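Local coordinates for protein CSP3 (Bacillus subtilis, PDB 5FIG) that stores Cu(I) in the cytosol at high capacity and so probably protects the bacterium against copper toxicity, at residues 9-14 with 100-105; 50-55 with 64-69. All blocks are in the same frame, centred on the assembly; numbering follows the deposited sequence.

Overall arrangement
The four helices 6-27, 36-57, 63-81 and 89-107 form the bundle of each subunit, and the two contacts tie them in pairs. Contact 1 joins the first helix to the last, with 85 residues between its segments; contact 2 packs the middle two, which are linked by the short connection 58-62, against each other, and falls wholly within that span. Their centres are about 9 Å apart, and they touch where Cys12 meets Val53 and Cys103 meets the backbone of Cys67. Contact 1 sets two cysteine thiols toward the bundle interior, where Cu(I) is probably stored, whereas contact 2 is aliphatic and lies beside neighbouring subunits of the four-chain assembly.

Contact 1: 9-14 with 100-105; sequences IEACID and AEQCRS
Cys12 and Cys103 face each other sulfur to sulfur, SG of Cys12 lying 3.8 Å from SG of Cys103. That separation is far too long for a disulfide. Both thiols use the same torsion, with SG set beside the backbone N and opposite the carbonyl carbon (chi1 -71° for Cys12 and -78° for Cys103), which carries each sulfur off the flank of its helix into the gap between them. The CA atoms of Cys12 and Cys103 stand 8.3 Å apart, and the two sulfurs make the link between these residues.

Such facing cysteines suit a four-helix bundle that stores copper: in the Csp family, thiols projecting into the bundle core bind Cu(I), and in this metal-free form the pair probably belongs to the Cu(I)-binding thiols. The other meeting is aliphatic, between buried Ala11 and partly exposed Gln102. Ala11 points its methyl at the 100-105 helix, where CB of Ala11 meets CG of Gln102 at 3.9 Å, with CB of Gln102 a little farther off at 4.2 Å. Gln102 bends at chi2 (-80°), turning its amide away from this methylene contact, and here the backbones come closest, 7.1 Å between the CA atoms of Ala11 and Gln102. No hydrogen bond crosses between the segments, which bury just 113 Å² together.

Around the thiols, Val53 and Met56 of helix 36-57 pack on Cys12, while Cys8, Cys70 and Ala71 surround Cys103. Arg104, on another side of its helix, forms salt bridges with Asp72 and Glu75.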
loop_
_atom_site.group_PDB
_atom_site.type_symbol
_atom_site.label_atom_id
_atom_site.label_comp_id
_atom_site.label_asym_id
_atom_site.label_seq_id
_atom_site.Cartn_x
_atom_site.Cartn_y
_atom_site.Cartn_z
ATOM N N ILE B 9 8.181 -6.341 13.757
ATOM C CA ILE B 9 7.681 -6.858 12.470
ATOM C C ILE B 9 6.657 -7.944 12.681
ATOM O O ILE B 9 5.599 -7.944 12.078
ATOM C CB ILE B 9 8.821 -7.274 11.531
ATOM C CG1 ILE B 9 9.575 -6.026 11.048
ATOM C CG2 ILE B 9 8.300 -8.084 10.337
ATOM C CD1 ILE B 9 10.959 -6.302 10.490
ATOM N N GLU B 10 6.992 -8.918 13.501
ATOM C CA GLU B 10 6.048 -9.985 13.772
ATOM C C GLU B 10 4.747 -9.525 14.344
ATOM O O GLU B 10 3.713 -10.057 14.002
ATOM C CB GLU B 10 6.665 -10.982 14.735
ATOM C CG GLU B 10 5.976 -12.327 14.882
ATOM C CD GLU B 10 5.943 -13.133 13.607
ATOM O OE1 GLU B 10 6.535 -12.696 12.583
ATOM O OE2 GLU B 10 5.396 -14.253 13.623
ATOM N N ALA B 11 4.822 -8.620 15.304
ATOM C CA ALA B 11 3.590 -8.047 15.873
ATOM C C ALA B 11 2.748 -7.293 14.864
ATOM O O ALA B 11 1.518 -7.403 14.873
ATOM C CB ALA B 11 3.903 -7.169 17.040
ATOM N N CYS B 12 3.398 -6.556 13.965
ATOM C CA CYS B 12 2.686 -5.864 12.889
ATOM C C CYS B 12 2.032 -6.864 11.922
ATOM O O CYS B 12 0.860 -6.688 11.501
ATOM C CB CYS B 12 3.621 -4.950 12.085
ATOM S SG CYS B 12 4.142 -3.484 12.983
ATOM N N ILE B 13 2.758 -7.905 11.582
ATOM C CA ILE B 13 2.211 -8.954 10.665
ATOM C C ILE B 13 0.971 -9.603 11.336
ATOM O O ILE B 13 -0.038 -9.857 10.719
ATOM C CB ILE B 13 3.299 -9.976 10.302
ATOM C CG1 ILE B 13 4.339 -9.310 9.386
ATOM C CG2 ILE B 13 2.692 -11.220 9.673
ATOM C CD1 ILE B 13 5.611 -10.079 9.245
ATOM N N ASP B 14 1.097 -9.935 12.646
ATOM C CA ASP B 14 -0.020 -10.517 13.373
ATOM C C ASP B 14 -1.222 -9.597 13.462
ATOM O O ASP B 14 -2.376 -10.034 13.478
ATOM C CB ASP B 14 0.438 -10.963 14.802
ATOM C CG ASP B 14 1.390 -12.145 14.795
ATOM O OD1 ASP B 14 1.546 -12.818 13.786
ATOM O OD2 ASP B 14 2.046 -12.447 15.807
ATOM N N ALA B 100 0.822 -1.991 19.154
ATOM C CA ALA B 100 1.093 -0.641 19.611
ATOM C C ALA B 100 2.241 -0.553 20.585
ATOM O O ALA B 100 3.120 0.264 20.419
ATOM C CB ALA B 100 -0.145 -0.034 20.233
ATOM N N GLU B 101 2.295 -1.487 21.543
ATOM C CA GLU B 101 3.394 -1.516 22.439
ATOM C C GLU B 101 4.745 -1.808 21.803
ATOM O O GLU B 101 5.726 -1.162 22.088
ATOM C CB GLU B 101 3.079 -2.511 23.549
ATOM C CG GLU B 101 4.169 -2.605 24.594
ATOM C CD GLU B 101 4.048 -1.552 25.713
ATOM O OE1 GLU B 101 3.226 -0.626 25.739
ATOM O OE2 GLU B 101 4.863 -1.591 26.592
ATOM N N GLN B 102 4.782 -2.742 20.843
ATOM C CA GLN B 102 6.027 -3.013 20.169
ATOM C C GLN B 102 6.469 -1.810 19.326
ATOM O O GLN B 102 7.661 -1.517 19.199
ATOM C CB GLN B 102 5.874 -4.250 19.260
ATOM C CG GLN B 102 5.832 -5.572 20.034
ATOM C CD GLN B 102 7.206 -6.086 20.460
ATOM O OE1 GLN B 102 8.245 -5.649 19.997
ATOM N NE2 GLN B 102 7.217 -6.892 21.458
ATOM N N CYS B 103 5.501 -1.200 18.661
ATOM C CA CYS B 103 5.804 -0.007 17.813
ATOM C C CYS B 103 6.299 1.165 18.657
ATOM O O CYS B 103 7.188 1.896 18.204
ATOM C CB CYS B 103 4.579 0.371 16.985
ATOM S SG CYS B 103 4.373 -0.720 15.553
ATOM N N ARG B 104 5.739 1.351 19.848
ATOM C CA ARG B 104 6.213 2.449 20.752
ATOM C C ARG B 104 7.677 2.232 21.131
ATOM O O ARG B 104 8.466 3.174 21.183
ATOM C CB ARG B 104 5.292 2.603 21.993
ATOM C CG ARG B 104 3.939 3.213 21.627
ATOM C CD ARG B 104 2.994 4.095 22.464
ATOM N NE ARG B 104 2.871 5.042 21.403
ATOM C CZ ARG B 104 1.810 5.497 20.743
ATOM N NH1 ARG B 104 0.551 5.261 21.093
ATOM N NH2 ARG B 104 2.073 6.269 19.694
ATOM N N SER B 105 8.061 0.969 21.370
ATOM C CA SER B 105 9.465 0.638 21.638
ATOM C C SER B 105 10.365 0.938 20.457
ATOM O O SER B 105 11.421 1.499 20.625
ATOM C CB SER B 105 9.581 -0.848 21.981
ATOM O OG SER B 105 8.770 -1.088 23.113
#

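Contact 2: 50-55 with 64-69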
loop_
_atom_site.group_PDB
_atom_site.type_symbol
_atom_site.label_atom_id
_atom_site.label_comp_id
_atom_site.label_asym_id
_atom_site.label_seq_id
_atom_site.Cartn_x
_atom_site.Cartn_y
_atom_site.Cartn_z
ATOM N N ALA B 50 1.235 -2.791 7.420
ATOM C CA ALA B 50 2.001 -3.185 6.249
ATOM C C ALA B 50 3.103 -2.133 5.960
ATOM O O ALA B 50 4.248 -2.461 5.602
ATOM C CB ALA B 50 1.087 -3.342 5.068
ATOM N N LEU B 51 2.742 -0.842 6.044
ATOM C CA LEU B 51 3.743 0.203 5.809
ATOM C C LEU B 51 4.903 0.173 6.817
ATOM O O LEU B 51 6.076 0.432 6.477
ATOM C CB LEU B 51 3.080 1.597 5.828
ATOM C CG LEU B 51 3.992 2.789 5.527
ATOM C CD1 LEU B 51 4.360 2.800 4.074
ATOM C CD2 LEU B 51 3.309 4.119 5.887
ATOM N N ALA B 52 4.563 -0.043 8.086
ATOM C CA ALA B 52 5.582 -0.119 9.142
ATOM C C ALA B 52 6.526 -1.276 8.921
ATOM O O ALA B 52 7.750 -1.131 9.021
ATOM C CB ALA B 52 4.921 -0.206 10.513
ATOM N N VAL B 53 5.971 -2.423 8.477
ATOM C CA VAL B 53 6.819 -3.588 8.106
ATOM C C VAL B 53 7.795 -3.205 6.999
ATOM O O VAL B 53 8.995 -3.449 7.094
ATOM C CB VAL B 53 5.986 -4.793 7.735
ATOM C CG1 VAL B 53 6.858 -5.892 7.142
ATOM C CG2 VAL B 53 5.240 -5.299 8.988
ATOM N N LYS B 54 7.268 -2.584 5.945
ATOM C CA LYS B 54 8.137 -2.159 4.861
ATOM C C LYS B 54 9.219 -1.191 5.348
ATOM O O LYS B 54 10.369 -1.306 4.934
ATOM C CB LYS B 54 7.289 -1.551 3.758
ATOM C CG LYS B 54 8.069 -1.194 2.538
ATOM C CD LYS B 54 7.296 -0.368 1.542
ATOM C CE LYS B 54 5.807 -0.667 1.443
ATOM N NZ LYS B 54 5.235 -0.008 0.234
ATOM N N ALA B 55 8.833 -0.203 6.168
ATOM C CA ALA B 55 9.768 0.778 6.674
ATOM C C ALA B 55 10.884 0.152 7.487
ATOM O O ALA B 55 12.066 0.450 7.293
ATOM C CB ALA B 55 9.061 1.819 7.525
ATOM N N LYS B 64 11.069 5.263 12.457
ATOM C CA LYS B 64 10.613 5.543 13.854
ATOM C C LYS B 64 9.293 6.320 13.878
ATOM O O LYS B 64 8.372 5.976 14.579
ATOM C CB LYS B 64 11.684 6.217 14.690
ATOM C CG LYS B 64 12.862 5.299 15.033
ATOM C CD LYS B 64 13.828 5.913 16.051
ATOM C CE LYS B 64 14.932 4.895 16.508
ATOM N NZ LYS B 64 15.752 5.382 17.671
ATOM N N GLU B 65 9.192 7.317 13.010
ATOM C CA GLU B 65 7.963 8.096 12.888
ATOM C C GLU B 65 6.796 7.288 12.357
ATOM O O GLU B 65 5.675 7.416 12.835
ATOM C CB GLU B 65 8.286 9.374 12.078
ATOM C CG GLU B 65 9.322 10.266 12.818
ATOM C CD GLU B 65 10.811 9.976 12.506
ATOM O OE1 GLU B 65 11.192 8.917 11.929
ATOM O OE2 GLU B 65 11.645 10.868 12.871
ATOM N N ILE B 66 7.046 6.437 11.364
ATOM C CA ILE B 66 6.062 5.505 10.852
ATOM C C ILE B 66 5.579 4.519 11.955
ATOM O O ILE B 66 4.368 4.311 12.155
ATOM C CB ILE B 66 6.536 4.776 9.580
ATOM C CG1 ILE B 66 6.650 5.792 8.444
ATOM C CG2 ILE B 66 5.577 3.594 9.226
ATOM C CD1 ILE B 66 7.407 5.281 7.237
ATOM N N CYS B 67 6.534 3.960 12.690
ATOM C CA CYS B 67 6.175 3.101 13.839
ATOM C C CYS B 67 5.335 3.857 14.896
ATOM O O CYS B 67 4.359 3.304 15.429
ATOM C CB CYS B 67 7.409 2.496 14.492
ATOM S SG CYS B 67 8.073 1.157 13.556
ATOM N N ALA B 68 5.674 5.110 15.185
ATOM C CA ALA B 68 4.875 5.895 16.127
ATOM C C ALA B 68 3.423 6.066 15.595
ATOM O O ALA B 68 2.456 5.956 16.358
ATOM C CB ALA B 68 5.517 7.230 16.411
ATOM N N LEU B 69 3.285 6.345 14.293
ATOM C CA LEU B 69 1.943 6.460 13.686
ATOM C C LEU B 69 1.181 5.152 13.754
ATOM O O LEU B 69 -0.007 5.120 14.096
ATOM C CB LEU B 69 2.031 6.942 12.198
ATOM C CG LEU B 69 0.738 6.953 11.412
ATOM C CD1 LEU B 69 -0.271 7.899 12.052
ATOM C CD2 LEU B 69 1.044 7.390 9.983
#
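Ile66 reaches across to Leu51, Ala52 and Ala55 with both arms of its branched side chain: CG1 sits beside the backbone N (chi1 -67°), which leaves CG2 anti to that N, and a chi2 of 166° extends CD1 away from the backbone. The two methyls therefore land at separate places on helix 36-57. CG2 of Ile66 comes down on the backbone at Ala52, 3.7 Å from the CA of Ala52 and 4.1 Å from its CB, the small alanine allowing the branch to settle against the helix itself. CD1 of Ile66 meets CB of Ala55 at 3.8 Å, roughly one turn farther along. Leu51, its CG anti to the backbone N, flanks the CG2 branch: its CD2 lies 4.1 Å from CG2 of Ile66, and the two side chains cross at about a right angle.

Ile66 is thus the centre of an aliphatic patch with Leu51, Ala52 and Ala55, with no hydrogen bond or charge joining the segments. Ile66 supplies 85 Å² of the 214 Å² buried between them. The segments run antiparallel at 158°, as expected for helices joined by a short turn in an up-and-down bundle, and their axes approach to 9.2 Å.

Beyond the pair, Glu44 of the third subunit packs on Ile66, and Lys54 forms a salt bridge with Asp47 of the second subunit. Within the chain, Val53 packs on Ile9 and Ile13 of helix 6-27, while Cys67 touches Met106 of helix 89-107.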